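Local coordinates for DNA helicase RecQ (Deinococcus radiodurans, PDB 4Q48), which probably couples ATP hydrolysis to the unwinding of duplex DNA while moving in the 3'-5' direction, this chain being its catalytic core, at residues R415-A420 with R498-E503; S472-L477 with G481-D486; A423-G428 with L491-K496; L436-L441 with T445-A450. All blocks are in the same frame, centred on the assembly; numbering follows the deposited sequence.

Contact 1: R415-A420 with R498-E503; sequences REAQMA and RGILKE
Ile500, on the short helix 498-501 near the end of the winged-helix RQC domain, packs against Ala417 and Gln418 on the domain's first long helix, 414-426. Gln418 is the longer reach, and it is worth walking out along it. CB sets off to one side of the partner helix, and with chi1 at -63° the next carbon stands beside the backbone N. That carbon, CG, rests on the isoleucine methyl: Gln418 CG lies 3.7 Å from Ile500 CG2. Beyond it the chain is extended and crosses the isoleucine obliquely, bringing Gln418 CD within 4.2 Å of Ile500 O. At the tip, Gln418 NE2 comes to 3.5 Å from the same Ile500 O; no hydrogen bond is made, and what the geometry does establish here is carbon packing. Cutting Gln418 back to an alanine is likely to remove the CG contact on Ile500 CG2, leaving Ala417 as its cover from this segment, and to take the amide away from Ile500 O. The inner side is apolar. Ile500 CG2 is 4.0 Å from Ala417 CB, and the isoleucine as a whole also meets Leu477 of helix 467-479, Tyr482 and Leu507. Leu501 CD2 comes to 4.2 Å from Gln418 O, and the side chain goes on to touch Leu421, Ser422 and Ile425. The other branch of the isoleucine finishes the contact, with Ile500 CD1 3.9 Å from Ala417 CB.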
loop_
_atom_site.group_PDB
_atom_site.type_symbol
_atom_site.label_atom_id
_atom_site.label_comp_id
_atom_site.label_asym_id
_atom_site.label_seq_id
_atom_site.Cartn_x
_atom_site.Cartn_y
_atom_site.Cartn_z
ATOM N N ARG A 415 -3.608 30.071 4.215
ATOM C CA ARG A 415 -2.981 31.299 3.726
ATOM C C ARG A 415 -1.462 31.132 3.732
ATOM O O ARG A 415 -0.757 31.547 2.802
ATOM C CB ARG A 415 -3.421 32.470 4.631
ATOM C CG ARG A 415 -2.881 33.868 4.359
ATOM C CD ARG A 415 -3.529 34.928 5.308
ATOM N NE ARG A 415 -3.311 34.673 6.750
ATOM C CZ ARG A 415 -4.266 34.726 7.696
ATOM N NH1 ARG A 415 -5.532 35.033 7.375
ATOM N NH2 ARG A 415 -3.961 34.470 8.973
ATOM N N GLU A 416 -0.958 30.510 4.790
ATOM C CA GLU A 416 0.476 30.289 4.931
ATOM C C GLU A 416 0.946 29.196 3.967
ATOM O O GLU A 416 2.050 29.274 3.411
ATOM C CB GLU A 416 0.829 29.931 6.384
ATOM C CG GLU A 416 0.818 31.109 7.374
ATOM C CD GLU A 416 -0.583 31.544 7.827
ATOM O OE1 GLU A 416 -1.611 30.949 7.406
ATOM O OE2 GLU A 416 -0.658 32.512 8.614
ATOM N N ALA A 417 0.113 28.175 3.784
ATOM C CA ALA A 417 0.426 27.114 2.843
ATOM C C ALA A 417 0.591 27.704 1.456
ATOM O O ALA A 417 1.545 27.361 0.760
ATOM C CB ALA A 417 -0.636 26.028 2.846
ATOM N N GLN A 418 -0.300 28.623 1.074
ATOM C CA GLN A 418 -0.206 29.254 -0.250
ATOM C C GLN A 418 1.108 30.044 -0.375
ATOM O O GLN A 418 1.854 29.874 -1.351
ATOM C CB GLN A 418 -1.385 30.177 -0.520
ATOM C CG GLN A 418 -2.771 29.540 -0.575
ATOM C CD GLN A 418 -3.892 30.606 -0.624
ATOM O OE1 GLN A 418 -3.649 31.809 -0.426
ATOM N NE2 GLN A 418 -5.106 30.168 -0.889
ATOM N N MET A 419 1.409 30.880 0.622
ATOM C CA MET A 419 2.667 31.615 0.613
ATOM C C MET A 419 3.840 30.675 0.420
ATOM O O MET A 419 4.743 30.931 -0.380
ATOM C CB MET A 419 2.870 32.376 1.887
ATOM C CG MET A 419 2.186 33.665 1.949
ATOM S SD MET A 419 2.439 34.358 3.592
ATOM C CE MET A 419 0.812 35.091 3.849
ATOM N N ALA A 420 3.799 29.558 1.127
ATOM C CA ALA A 420 4.916 28.640 1.089
ATOM C C ALA A 420 5.009 27.995 -0.278
ATOM O O ALA A 420 6.086 27.963 -0.863
ATOM C CB ALA A 420 4.793 27.591 2.193
ATOM N N ARG A 498 -2.001 22.379 -6.710
ATOM C CA ARG A 498 -3.045 23.221 -7.321
ATOM C C ARG A 498 -4.236 23.293 -6.358
ATOM O O ARG A 498 -4.972 24.291 -6.311
ATOM C CB ARG A 498 -3.470 22.673 -8.685
ATOM C CG ARG A 498 -4.112 23.698 -9.620
ATOM C CD ARG A 498 -4.740 23.062 -10.878
ATOM N NE ARG A 498 -6.071 23.611 -11.167
ATOM C CZ ARG A 498 -6.290 24.805 -11.730
ATOM N NH1 ARG A 498 -5.277 25.596 -12.062
ATOM N NH2 ARG A 498 -7.526 25.230 -11.957
ATOM N N GLY A 499 -4.396 22.225 -5.575
ATOM C CA GLY A 499 -5.484 22.124 -4.623
ATOM C C GLY A 499 -5.538 23.319 -3.703
ATOM O O GLY A 499 -6.592 23.968 -3.564
ATOM N N ILE A 500 -4.404 23.655 -3.099
ATOM C CA ILE A 500 -4.394 24.780 -2.189
ATOM C C ILE A 500 -4.322 26.084 -2.971
ATOM O O ILE A 500 -4.959 27.080 -2.621
ATOM C CB ILE A 500 -3.249 24.635 -1.174
ATOM C CG1 ILE A 500 -3.596 23.475 -0.234
ATOM C CG2 ILE A 500 -3.071 25.899 -0.340
ATOM C CD1 ILE A 500 -2.648 23.250 0.913
ATOM N N LEU A 501 -3.570 26.055 -4.058
ATOM C CA LEU A 501 -3.245 27.246 -4.821
ATOM C C LEU A 501 -4.405 27.808 -5.648
ATOM O O LEU A 501 -4.557 29.030 -5.761
ATOM C CB LEU A 501 -2.056 26.929 -5.736
ATOM C CG LEU A 501 -0.694 26.994 -5.047
ATOM C CD1 LEU A 501 0.415 26.402 -5.936
ATOM C CD2 LEU A 501 -0.348 28.424 -4.576
ATOM N N LYS A 502 -5.218 26.928 -6.229
ATOM C CA LYS A 502 -6.250 27.383 -7.159
ATOM C C LYS A 502 -7.641 26.805 -6.883
ATOM O O LYS A 502 -8.639 27.439 -7.203
ATOM C CB LYS A 502 -5.837 27.059 -8.603
ATOM C CG LYS A 502 -4.483 27.694 -9.023
ATOM C CD LYS A 502 -4.614 29.098 -9.604
ATOM C CE LYS A 502 -3.255 29.617 -10.131
ATOM N NZ LYS A 502 -3.262 30.017 -11.599
ATOM N N GLU A 503 -7.709 25.607 -6.308
ATOM C CA GLU A 503 -8.977 24.916 -6.145
ATOM C C GLU A 503 -9.571 24.988 -4.716
ATOM O O GLU A 503 -10.413 24.166 -4.340
ATOM C CB GLU A 503 -8.801 23.451 -6.543
ATOM C CG GLU A 503 -8.258 23.189 -7.935
ATOM C CD GLU A 503 -7.747 21.747 -8.108
ATOM O OE1 GLU A 503 -7.788 20.976 -7.115
ATOM O OE2 GLU A 503 -7.290 21.385 -9.223
#

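Contact 2: S472-L477 with G481-D486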
loop_
_atom_site.group_PDB
_atom_site.type_symbol
_atom_site.label_atom_id
_atom_site.label_comp_id
_atom_site.label_asym_id
_atom_site.label_seq_id
_atom_site.Cartn_x
_atom_site.Cartn_y
_atom_site.Cartn_z
ATOM N N SER A 472 7.273 24.171 10.305
ATOM C CA SER A 472 6.104 23.362 10.615
ATOM C C SER A 472 5.141 23.266 9.419
ATOM O O SER A 472 4.782 22.155 8.987
ATOM C CB SER A 472 5.388 23.938 11.835
ATOM O OG SER A 472 4.056 23.458 11.900
ATOM N N VAL A 473 4.759 24.424 8.871
ATOM C CA VAL A 473 3.901 24.480 7.692
ATOM C C VAL A 473 4.537 23.642 6.593
ATOM O O VAL A 473 3.851 22.845 5.930
ATOM C CB VAL A 473 3.694 25.929 7.174
ATOM C CG1 VAL A 473 3.243 25.921 5.738
ATOM C CG2 VAL A 473 2.691 26.693 8.019
ATOM N N LEU A 474 5.854 23.791 6.423
ATOM C CA LEU A 474 6.557 23.042 5.384
ATOM C C LEU A 474 6.526 21.539 5.602
ATOM O O LEU A 474 6.300 20.810 4.646
ATOM C CB LEU A 474 8.007 23.520 5.237
ATOM C CG LEU A 474 8.161 24.967 4.713
ATOM C CD1 LEU A 474 9.584 25.479 4.918
ATOM C CD2 LEU A 474 7.720 25.126 3.235
ATOM N N ARG A 475 6.687 21.066 6.837
ATOM C CA ARG A 475 6.651 19.630 7.075
ATOM C C ARG A 475 5.291 19.126 6.731
ATOM O O ARG A 475 5.118 18.055 6.143
ATOM C CB ARG A 475 7.011 19.291 8.517
ATOM C CG ARG A 475 8.512 19.342 8.781
ATOM C CD ARG A 475 8.891 18.780 10.143
ATOM N NE ARG A 475 8.206 19.492 11.217
ATOM C CZ ARG A 475 8.688 20.592 11.796
ATOM N NH1 ARG A 475 9.866 21.068 11.405
ATOM N NH2 ARG A 475 8.009 21.195 12.774
ATOM N N GLN A 476 4.315 19.939 7.075
ATOM C CA GLN A 476 2.942 19.553 6.908
ATOM C C GLN A 476 2.640 19.424 5.424
ATOM O O GLN A 476 2.008 18.448 4.997
ATOM C CB GLN A 476 2.024 20.572 7.588
ATOM C CG GLN A 476 0.678 19.988 7.878
ATOM C CD GLN A 476 0.727 18.969 9.010
ATOM O OE1 GLN A 476 1.354 19.197 10.058
ATOM N NE2 GLN A 476 0.142 17.792 8.758
ATOM N N LEU A 477 3.140 20.383 4.637
ATOM C CA LEU A 477 2.922 20.352 3.193
ATOM C C LEU A 477 3.691 19.192 2.594
ATOM O O LEU A 477 3.234 18.557 1.638
ATOM C CB LEU A 477 3.334 21.667 2.535
ATOM C CG LEU A 477 2.348 22.814 2.754
ATOM C CD1 LEU A 477 2.964 24.156 2.365
ATOM C CD2 LEU A 477 1.078 22.550 2.006
ATOM N N GLY A 481 1.988 15.639 0.862
ATOM C CA GLY A 481 2.312 15.531 -0.554
ATOM C C GLY A 481 2.030 16.785 -1.381
ATOM O O GLY A 481 1.970 16.718 -2.611
ATOM N N TYR A 482 1.849 17.927 -0.716
ATOM C CA TYR A 482 1.779 19.176 -1.454
ATOM C C TYR A 482 3.178 19.569 -1.849
ATOM O O TYR A 482 3.377 20.236 -2.861
ATOM C CB TYR A 482 1.140 20.269 -0.640
ATOM C CG TYR A 482 -0.325 20.052 -0.410
ATOM C CD1 TYR A 482 -1.254 20.342 -1.398
ATOM C CD2 TYR A 482 -0.785 19.522 0.789
ATOM C CE1 TYR A 482 -2.591 20.130 -1.178
ATOM C CE2 TYR A 482 -2.106 19.311 0.998
ATOM C CZ TYR A 482 -2.999 19.616 0.021
ATOM O OH TYR A 482 -4.328 19.397 0.257
ATOM N N LEU A 483 4.157 19.127 -1.070
ATOM C CA LEU A 483 5.549 19.259 -1.480
ATOM C C LEU A 483 6.173 17.893 -1.530
ATOM O O LEU A 483 5.775 16.987 -0.813
ATOM C CB LEU A 483 6.349 20.136 -0.542
ATOM C CG LEU A 483 5.923 21.578 -0.488
ATOM C CD1 LEU A 483 6.688 22.217 0.635
ATOM C CD2 LEU A 483 6.205 22.225 -1.792
ATOM N N SER A 484 7.191 17.769 -2.362
ATOM C CA SER A 484 7.901 16.514 -2.508
ATOM C C SER A 484 9.339 16.853 -2.196
ATOM O O SER A 484 9.852 17.901 -2.625
ATOM C CB SER A 484 7.745 15.948 -3.912
ATOM O OG SER A 484 8.130 14.599 -3.937
ATOM N N ALA A 485 9.979 16.016 -1.391
ATOM C CA ALA A 485 11.308 16.369 -0.924
ATOM C C ALA A 485 12.395 15.776 -1.774
ATOM O O ALA A 485 13.095 16.494 -2.452
ATOM C CB ALA A 485 11.510 15.949 0.511
ATOM N N ASP A 486 12.477 14.456 -1.792
ATOM C CA ASP A 486 13.757 13.762 -1.964
ATOM C C ASP A 486 14.660 14.124 -3.168
ATOM O O ASP A 486 15.556 13.359 -3.547
ATOM C CB ASP A 486 13.469 12.260 -1.899
ATOM C CG ASP A 486 12.926 11.838 -0.511
ATOM O OD1 ASP A 486 13.704 11.901 0.487
ATOM O OD2 ASP A 486 11.715 11.499 -0.420
#
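Leu477 and Leu483 make the tight half of this contact through both backbone and side chain, where helix 467-479 of the winged-helix domain ends and the wing begins. The Leu477 carbonyl receives two amides: Leu483 N gives a good bond to Leu477 O at 2.9 Å, arriving well above the carbonyl plane, and Tyr482 N adds a weak one to Leu477 O at 2.8 Å. Gly481, with positive phi, turns the chain here in a Schellman motif. Alongside, Leu477 CD2 sits 3.5 Å from Tyr482 CB, the two side chains crossing at about a right angle. Leu483 CD1 reaches both helix leucines, 3.9 Å from Leu477 CB and 4.0 Å from Leu474 CD2. The tyrosine ring leads away from the helix, its OH bonded to Gln505.

The exposed side is Arg475, pointing away from the contact, and Asp486, whose salt bridges with Arg186, in the DEAD/DEAH-box range, and Arg363, in the RecQ zinc-binding range, rest on a poorly ordered residue. Ser484 turns from the helix toward its strand partner. One good and one weak backbone bond thus converge on Leu477 O with leucine carbons packed next to it, and this well-defined part of the contact is uncharged.

Contact 3: A423-G428 with L491-K496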
loop_
_atom_site.group_PDB
_atom_site.type_symbol
_atom_site.label_atom_id
_atom_site.label_comp_id
_atom_site.label_asym_id
_atom_site.label_seq_id
_atom_site.Cartn_x
_atom_site.Cartn_y
_atom_site.Cartn_z
ATOM N N ALA A 423 6.374 30.359 -2.804
ATOM C CA ALA A 423 7.758 30.664 -2.507
ATOM C C ALA A 423 8.664 29.629 -3.156
ATOM O O ALA A 423 9.662 29.957 -3.809
ATOM C CB ALA A 423 7.968 30.685 -1.008
ATOM N N THR A 424 8.283 28.372 -3.019
ATOM C CA THR A 424 9.108 27.323 -3.547
ATOM C C THR A 424 9.010 27.336 -5.069
ATOM O O THR A 424 9.982 26.990 -5.757
ATOM C CB THR A 424 8.718 25.950 -2.939
ATOM O OG1 THR A 424 9.275 24.893 -3.709
ATOM C CG2 THR A 424 7.266 25.756 -2.949
ATOM N N ILE A 425 7.893 27.828 -5.604
ATOM C CA ILE A 425 7.732 27.870 -7.068
ATOM C C ILE A 425 8.531 29.010 -7.708
ATOM O O ILE A 425 9.277 28.777 -8.652
ATOM C CB ILE A 425 6.233 27.972 -7.493
ATOM C CG1 ILE A 425 5.519 26.669 -7.123
ATOM C CG2 ILE A 425 6.090 28.217 -9.019
ATOM C CD1 ILE A 425 4.062 26.640 -7.472
ATOM N N ARG A 426 8.436 30.223 -7.186
ATOM C CA ARG A 426 9.175 31.284 -7.832
ATOM C C ARG A 426 10.687 31.124 -7.623
ATOM O O ARG A 426 11.456 31.903 -8.158
ATOM C CB ARG A 426 8.734 32.675 -7.380
ATOM C CG ARG A 426 7.253 32.863 -7.182
ATOM C CD ARG A 426 6.494 33.182 -8.488
ATOM N NE ARG A 426 7.374 33.545 -9.598
ATOM C CZ ARG A 426 6.988 33.565 -10.878
ATOM N NH1 ARG A 426 5.727 33.239 -11.196
ATOM N NH2 ARG A 426 7.865 33.886 -11.844
ATOM N N THR A 427 11.117 30.147 -6.834
ATOM C CA THR A 427 12.540 29.859 -6.693
ATOM C C THR A 427 12.929 28.552 -7.387
ATOM O O THR A 427 14.029 28.063 -7.215
ATOM C CB THR A 427 12.960 29.778 -5.199
ATOM O OG1 THR A 427 12.250 28.708 -4.539
ATOM C CG2 THR A 427 12.690 31.090 -4.484
ATOM N N GLY A 428 12.024 27.938 -8.123
ATOM C CA GLY A 428 12.427 26.807 -8.939
ATOM C C GLY A 428 12.524 25.444 -8.257
ATOM O O GLY A 428 13.301 24.603 -8.713
ATOM N N LEU A 491 12.760 21.220 -1.947
ATOM C CA LEU A 491 11.334 20.919 -1.969
ATOM C C LEU A 491 10.720 21.375 -3.294
ATOM O O LEU A 491 10.895 22.530 -3.690
ATOM C CB LEU A 491 10.650 21.586 -0.772
ATOM C CG LEU A 491 11.246 21.123 0.556
ATOM C CD1 LEU A 491 10.730 21.930 1.714
ATOM C CD2 LEU A 491 10.889 19.671 0.755
ATOM N N ARG A 492 10.026 20.451 -3.959
ATOM C CA ARG A 492 9.375 20.660 -5.250
ATOM C C ARG A 492 7.871 20.751 -5.036
ATOM O O ARG A 492 7.282 19.866 -4.384
ATOM C CB ARG A 492 9.648 19.486 -6.194
ATOM C CG ARG A 492 11.109 19.129 -6.452
ATOM C CD ARG A 492 11.216 17.904 -7.403
ATOM N NE ARG A 492 12.560 17.676 -7.958
ATOM C CZ ARG A 492 13.055 18.297 -9.026
ATOM N NH1 ARG A 492 12.318 19.189 -9.689
ATOM N NH2 ARG A 492 14.283 18.010 -9.445
ATOM N N ALA A 493 7.218 21.741 -5.637
ATOM C CA ALA A 493 5.752 21.744 -5.637
ATOM C C ALA A 493 5.241 20.621 -6.499
ATOM O O ALA A 493 5.578 20.534 -7.654
ATOM C CB ALA A 493 5.200 23.073 -6.139
ATOM N N THR A 494 4.456 19.729 -5.925
ATOM C CA THR A 494 3.858 18.637 -6.694
ATOM C C THR A 494 2.603 19.097 -7.450
ATOM O O THR A 494 2.146 20.231 -7.279
ATOM C CB THR A 494 3.459 17.471 -5.812
ATOM O OG1 THR A 494 2.246 17.816 -5.128
ATOM C CG2 THR A 494 4.558 17.124 -4.815
ATOM N N GLY A 495 2.049 18.215 -8.283
ATOM C CA GLY A 495 0.787 18.500 -8.939
ATOM C C GLY A 495 -0.316 18.836 -7.960
ATOM O O GLY A 495 -1.045 19.806 -8.170
ATOM N N LYS A 496 -0.397 18.062 -6.873
ATOM C CA LYS A 496 -1.388 18.234 -5.801
ATOM C C LYS A 496 -1.419 19.679 -5.249
ATOM O O LYS A 496 -2.386 20.109 -4.625
ATOM C CB LYS A 496 -1.119 17.220 -4.664
ATOM C CG LYS A 496 -2.290 16.995 -3.715
ATOM C CD LYS A 496 -1.978 16.114 -2.488
ATOM C CE LYS A 496 -3.319 15.701 -1.806
ATOM N NZ LYS A 496 -3.248 15.403 -0.321
#
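Thr424 meets Leu491 and Ile425 meets Ala493, two consecutive residues in the last turn of helix 414-426 reaching the second side of the wing by different means. Thr424 uses its hydroxyl: Thr424 OG1 donates to Leu491 O at 2.9 Å, a weak bond. Its chi1 of 165° carries OG1 out opposite the backbone N, toward the wing. Ile425 uses carbon alone, laying the CG1 branch against the alanine methyl, with Ile425 CG1 3.7 Å from Ala493 CB and Ile425 CD1 following at 4.0 Å from that same Ala493 CB. Between them the two residues straddle Arg492, whose side chain is turned away from the helix.

The next shell fixes both partners. On the helix side, Gly428 closes the helix as the C-prime residue of a Schellman motif: Gly428 N bonds to Ile425 O at 2.9 Å, and Asn429 N returns to Thr424 O. At the backbone angles of Gly428 a side chain would collide with the preceding carbonyl oxygen, so glycine suits the turn. On the strand side, Arg492 pairs through its backbone with Ser484 and Thr494 with Tyr482, while Leu491 is bonded to the backbone of Phe431. Thr424 also touches Leu436 and Leu483.

Between these two segments, then, the join is one weak neutral bond, from the Thr424 hydroxyl to Leu491 O, and a carbon contact. Asn429, just past the helix, adds a bond from Ala493 N to its OD1, so the polar part of the join involves no charged group.

Contact 4: L436-L441 with T445-A450; sequences LTDVLL and TDKVLA
Asp438 and Thr445 meet because of where their first torsions put them. In Asp438, chi1 at -85° sets CG beside the backbone N, holding the carboxylate out toward the next helix, and in Thr445 a chi1 of -37° swings OG1 back to face it. The two side chains cross at about a right angle where two helices of the winged-helix RQC domain, 433-441 and the short 446-451, meet: their segments 436-441 and 446-450 run at 83° to each other, the axes 10.1 Å apart, joined by a short loop. Thr445 OG1 donates to Asp438 OD2 at 2.9 Å, a weak bond. Thr445 occupies the N-cap position of the second helix, yet its hydroxyl makes no capping bond and is given to the aspartate instead.

The same oxygen has a second neighbour in Lys447, whose chain bends at its third torsion. Lys447 CD lies 3.6 Å from Asp438 OD2, and Lys447 NZ stays 4.3 Å from that Asp438 OD2, beyond a salt bridge but near enough that its charge would probably favour the ionised carboxylate. OD1 has a long, weak ion pair with Arg443 in the connecting loop. Replacing Asp438 by an alanine would probably leave Thr445 OG1 without its acceptor and take away the negative charge near Lys447 and Arg443.

Next to this polar group the contact turns apolar. Val448 packs its CG2 methyl against the aspartate and touches His435 and Phe459 as well. Val448 CG2 is 3.9 Å from Asp438 CB and 4.5 Å from Val439 CG2.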
loop_
_atom_site.group_PDB
_atom_site.type_symbol
_atom_site.label_atom_id
_atom_site.label_comp_id
_atom_site.label_asym_id
_atom_site.label_seq_id
_atom_site.Cartn_x
_atom_site.Cartn_y
_atom_site.Cartn_z
ATOM N N LEU A 436 14.014 28.397 1.979
ATOM C CA LEU A 436 12.665 28.876 1.728
ATOM C C LEU A 436 12.171 29.758 2.883
ATOM O O LEU A 436 11.542 30.814 2.681
ATOM C CB LEU A 436 11.729 27.689 1.547
ATOM C CG LEU A 436 11.927 26.822 0.299
ATOM C CD1 LEU A 436 10.916 25.676 0.268
ATOM C CD2 LEU A 436 11.801 27.653 -0.947
ATOM N N THR A 437 12.480 29.320 4.098
ATOM C CA THR A 437 12.024 30.006 5.301
ATOM C C THR A 437 12.674 31.378 5.389
ATOM O O THR A 437 12.057 32.329 5.885
ATOM C CB THR A 437 12.325 29.176 6.555
ATOM O OG1 THR A 437 11.724 27.878 6.432
ATOM C CG2 THR A 437 11.833 29.870 7.801
ATOM N N ASP A 438 13.920 31.464 4.906
ATOM C CA ASP A 438 14.667 32.730 4.858
ATOM C C ASP A 438 13.976 33.703 3.930
ATOM O O ASP A 438 13.772 34.876 4.272
ATOM C CB ASP A 438 16.107 32.527 4.370
ATOM C CG ASP A 438 17.066 32.131 5.481
ATOM O OD1 ASP A 438 16.783 32.452 6.665
ATOM O OD2 ASP A 438 18.094 31.480 5.161
ATOM N N VAL A 439 13.623 33.201 2.750
ATOM C CA VAL A 439 12.940 34.004 1.767
ATOM C C VAL A 439 11.626 34.479 2.358
ATOM O O VAL A 439 11.309 35.677 2.344
ATOM C CB VAL A 439 12.695 33.223 0.458
ATOM C CG1 VAL A 439 11.894 34.057 -0.513
ATOM C CG2 VAL A 439 14.021 32.779 -0.171
ATOM N N LEU A 440 10.869 33.537 2.904
ATOM C CA LEU A 440 9.592 33.869 3.520
ATOM C C LEU A 440 9.721 34.955 4.592
ATOM O O LEU A 440 8.844 35.802 4.723
ATOM C CB LEU A 440 8.963 32.617 4.114
ATOM C CG LEU A 440 8.335 31.671 3.092
ATOM C CD1 LEU A 440 8.008 30.305 3.728
ATOM C CD2 LEU A 440 7.080 32.301 2.505
ATOM N N LEU A 441 10.819 34.936 5.343
ATOM C CA LEU A 441 10.984 35.829 6.488
ATOM C C LEU A 441 11.594 37.158 6.093
ATOM O O LEU A 441 11.531 38.139 6.837
ATOM C CB LEU A 441 11.864 35.161 7.550
ATOM C CG LEU A 441 11.218 34.060 8.380
ATOM C CD1 LEU A 441 12.240 33.450 9.283
ATOM C CD2 LEU A 441 10.053 34.621 9.180
ATOM N N THR A 445 20.179 36.426 4.138
ATOM C CA THR A 445 21.282 35.496 4.293
ATOM C C THR A 445 22.080 35.636 3.017
ATOM O O THR A 445 21.610 36.219 2.045
ATOM C CB THR A 445 20.834 34.028 4.457
ATOM O OG1 THR A 445 19.640 33.963 5.233
ATOM C CG2 THR A 445 21.934 33.192 5.121
ATOM N N ASP A 446 23.269 35.075 2.977
ATOM C CA ASP A 446 24.098 35.349 1.829
ATOM C C ASP A 446 23.774 34.348 0.745
ATOM O O ASP A 446 23.909 34.656 -0.449
ATOM C CB ASP A 446 25.570 35.321 2.238
ATOM C CG ASP A 446 25.932 36.474 3.186
ATOM O OD1 ASP A 446 25.168 37.473 3.254
ATOM O OD2 ASP A 446 26.967 36.359 3.883
ATOM N N LYS A 447 23.314 33.166 1.168
ATOM C CA LYS A 447 22.728 32.175 0.248
ATOM C C LYS A 447 21.589 32.845 -0.518
ATOM O O LYS A 447 21.413 32.623 -1.721
ATOM C CB LYS A 447 22.226 30.938 0.997
ATOM C CG LYS A 447 21.876 31.253 2.442
ATOM C CD LYS A 447 20.873 30.288 3.122
ATOM C CE LYS A 447 21.485 28.925 3.479
ATOM N NZ LYS A 447 20.504 28.035 4.176
ATOM N N VAL A 448 20.814 33.660 0.197
ATOM C CA VAL A 448 19.733 34.407 -0.425
ATOM C C VAL A 448 20.287 35.412 -1.449
ATOM O O VAL A 448 19.903 35.386 -2.618
ATOM C CB VAL A 448 18.871 35.149 0.632
ATOM C CG1 VAL A 448 18.039 36.266 -0.010
ATOM C CG2 VAL A 448 17.990 34.178 1.377
ATOM N N LEU A 449 21.235 36.242 -1.024
ATOM C CA LEU A 449 21.775 37.312 -1.863
ATOM C C LEU A 449 22.450 36.707 -3.099
ATOM O O LEU A 449 22.337 37.238 -4.211
ATOM C CB LEU A 449 22.765 38.157 -1.053
ATOM C CG LEU A 449 22.138 38.921 0.132
ATOM C CD1 LEU A 449 23.174 39.596 1.044
ATOM C CD2 LEU A 449 21.112 39.936 -0.322
ATOM N N ALA A 450 23.122 35.577 -2.901
ATOM C CA ALA A 450 23.749 34.847 -4.000
ATOM C C ALA A 450 22.793 34.443 -5.145
ATOM O O ALA A 450 23.231 34.284 -6.292
ATOM C CB ALA A 450 24.443 33.607 -3.451
#

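Entering the RQC domain from the N-terminal side, the chain lays down helix 414-426, which supplies first halves of contacts 1 and 3. Contact 4 closes first, a short loop between helices 433-441 and 446-451. Helix 467-479 follows, and contact 2 ties its end to the first wing strand, another short closure in series with contact 4. The second wing strand then returns to helix 414-426 in contact 3, enclosing both, and helix 498-501 closes contact 1 around everything. None cross. Leu477 links contacts 1 and 2 by packing, strand pairing joins 2 to 3, and Leu436 and Leu440 bring contact 4's first helix against helix 414-426.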